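Local coordinates for protein homocysteine S-methyltransferase (Escherichia coli, PDB 5DMM) that catalyses zinc-dependent methyl transfer from S-methylmethionine, or less efficiently S-adenosylmethionine, to homocysteine, giving methionine, at residues T68-A73 with E155-A160. Numbering follows the deposited sequence.
Sequences TASYQA and EALLDA. With HCS (2-amino-4-mercapto-butyric acid), chain F.
L157 lays one methyl, CD2, over the paired hydroxyls of S70 and T68, with CD2 3.6 Å from S70 OG and 3.9 Å from T68 OG1. The two oxygens are already linked, T68 OG1 donating to S70 OG over 2.8 Å, and S121 engages both: its N meets T68 OG1 and its O meets S70 OG. The methyl thus packs, by van der Waals contact alone, against a buried polar pair whose hydrogen bonds are made within the loop and to strand 117-122. Both hydroxyls lie on the side flanked by the chain's N and C=O (chi1 60° in T68, 49° in S70), which brings the two oxygens together. In this TIM-barrel fold the contact joins the loop after strand 65-67 to the outer helix 143-159, and L157 also packs on I92 and V96 of helix 85-109. R153, one turn before L157, reaches S70 O, the carbonyl that accepts A73 N in a type I turn. On the pocket side of that turn, Y71 carries CG trans to its main-chain N (chi1 179°), which turns one ring face to homocysteine, whose CG stands 3.8 Å above the ring plane, over its centre. The amino N of the ligand lies 3.1 Å from Y71 CB, while Y71 OH bonds to E134. Replacing Y71 with alanine would probably leave the homocysteine chain without its flat wall and E134 without this hydroxyl partner.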
loop_
_atom_site.group_PDB
_atom_site.type_symbol
_atom_site.label_atom_id
_atom_site.label_comp_id
_atom_site.label_asym_id
_atom_site.label_seq_id
_atom_site.Cartn_x
_atom_site.Cartn_y
_atom_site.Cartn_z
ATOM N N THR A 68 0.671 2.084 6.344
ATOM C CA THR A 68 1.775 2.367 7.277
ATOM C C THR A 68 3.050 2.796 6.556
ATOM O O THR A 68 3.224 2.548 5.358
ATOM C CB THR A 68 2.088 1.150 8.164
ATOM O OG1 THR A 68 2.462 0.032 7.341
ATOM C CG2 THR A 68 0.866 0.778 8.995
ATOM N N ALA A 69 3.947 3.444 7.302
ATOM C CA ALA A 69 5.199 3.938 6.730
ATOM C C ALA A 69 6.277 2.858 6.667
ATOM O O ALA A 69 7.406 3.085 7.109
ATOM C CB ALA A 69 5.701 5.131 7.544
ATOM N N SER A 70 5.933 1.678 6.146
ATOM C CA SER A 70 6.859 0.544 6.169
ATOM C C SER A 70 7.309 0.109 4.775
ATOM O O SER A 70 7.887 -0.960 4.621
ATOM C CB SER A 70 6.219 -0.648 6.888
ATOM O OG SER A 70 4.911 -0.894 6.385
ATOM N N TYR A 71 7.019 0.925 3.768
ATOM C CA TYR A 71 7.318 0.585 2.371
ATOM C C TYR A 71 8.771 0.161 2.136
ATOM O O TYR A 71 9.052 -0.749 1.328
ATOM C CB TYR A 71 6.988 1.786 1.488
ATOM C CG TYR A 71 7.277 1.591 0.016
ATOM C CD1 TYR A 71 6.475 0.768 -0.762
ATOM C CD2 TYR A 71 8.345 2.244 -0.594
ATOM C CE1 TYR A 71 6.726 0.595 -2.107
ATOM C CE2 TYR A 71 8.605 2.078 -1.939
ATOM C CZ TYR A 71 7.787 1.260 -2.693
ATOM O OH TYR A 71 8.041 1.088 -4.033
ATOM N N GLN A 72 9.689 0.837 2.821
ATOM C CA GLN A 72 11.113 0.531 2.714
ATOM C C GLN A 72 11.699 0.108 4.063
ATOM O O GLN A 72 12.910 0.163 4.277
ATOM C CB GLN A 72 11.869 1.726 2.115
ATOM C CG GLN A 72 11.871 1.652 0.577
ATOM C CD GLN A 72 12.004 2.992 -0.118
ATOM O OE1 GLN A 72 11.455 4.001 0.328
ATOM N NE2 GLN A 72 12.721 3.002 -1.236
ATOM N N ALA A 73 10.825 -0.340 4.961
ATOM C CA ALA A 73 11.256 -0.846 6.261
ATOM C C ALA A 73 11.370 -2.379 6.269
ATOM O O ALA A 73 10.404 -3.094 6.535
ATOM C CB ALA A 73 10.303 -0.377 7.349
ATOM N N GLU A 155 5.664 -10.636 9.217
ATOM C CA GLU A 155 5.409 -11.055 10.584
ATOM C C GLU A 155 5.225 -9.866 11.530
ATOM O O GLU A 155 4.297 -9.847 12.338
ATOM C CB GLU A 155 6.533 -11.983 11.057
ATOM C CG GLU A 155 6.376 -13.363 10.429
ATOM C CD GLU A 155 7.415 -14.393 10.881
ATOM O OE1 GLU A 155 8.269 -14.079 11.736
ATOM O OE2 GLU A 155 7.369 -15.531 10.364
ATOM N N ALA A 156 6.072 -8.856 11.391
ATOM C CA ALA A 156 6.026 -7.698 12.277
ATOM C C ALA A 156 4.736 -6.897 12.089
ATOM O O ALA A 156 4.142 -6.425 13.066
ATOM C CB ALA A 156 7.242 -6.814 12.042
ATOM N N LEU A 157 4.297 -6.761 10.840
ATOM C CA LEU A 157 3.072 -6.013 10.536
ATOM C C LEU A 157 1.835 -6.733 11.092
ATOM O O LEU A 157 0.933 -6.105 11.651
ATOM C CB LEU A 157 2.928 -5.800 9.020
ATOM C CG LEU A 157 3.921 -4.846 8.334
ATOM C CD1 LEU A 157 3.782 -4.935 6.807
ATOM C CD2 LEU A 157 3.715 -3.384 8.763
ATOM N N LEU A 158 1.796 -8.056 10.946
ATOM C CA LEU A 158 0.658 -8.830 11.435
ATOM C C LEU A 158 0.653 -8.855 12.966
ATOM O O LEU A 158 -0.394 -8.655 13.594
ATOM C CB LEU A 158 0.683 -10.263 10.861
ATOM C CG LEU A 158 0.470 -10.385 9.345
ATOM C CD1 LEU A 158 0.673 -11.821 8.844
ATOM C CD2 LEU A 158 -0.911 -9.880 8.945
ATOM N N ASP A 159 1.819 -9.069 13.565
ATOM C CA ASP A 159 1.915 -9.132 15.023
ATOM C C ASP A 159 1.556 -7.814 15.685
ATOM O O ASP A 159 1.066 -7.802 16.814
ATOM C CB ASP A 159 3.322 -9.542 15.467
ATOM C CG ASP A 159 3.597 -11.001 15.229
ATOM O OD1 ASP A 159 2.630 -11.773 15.050
ATOM O OD2 ASP A 159 4.787 -11.383 15.215
ATOM N N ALA A 160 1.817 -6.707 14.987
ATOM C CA ALA A 160 1.493 -5.382 15.501
ATOM C C ALA A 160 0.006 -5.051 15.301
ATOM O O ALA A 160 -0.473 -4.025 15.781
ATOM C CB ALA A 160 2.360 -4.322 14.837
HETATM N N HCS F . 5.282 4.179 0.370
HETATM C CA HCS F . 4.083 4.344 -0.429
HETATM C CB HCS F . 4.286 3.688 -1.790
HETATM C CG HCS F . 5.436 4.342 -2.545
HETATM S SD HCS F . 5.429 3.777 -4.265
HETATM C C HCS F . 2.924 3.699 0.269
HETATM O OXT HCS F . 3.131 3.116 1.355
HETATM O O HCS F . 1.794 3.767 -0.261
#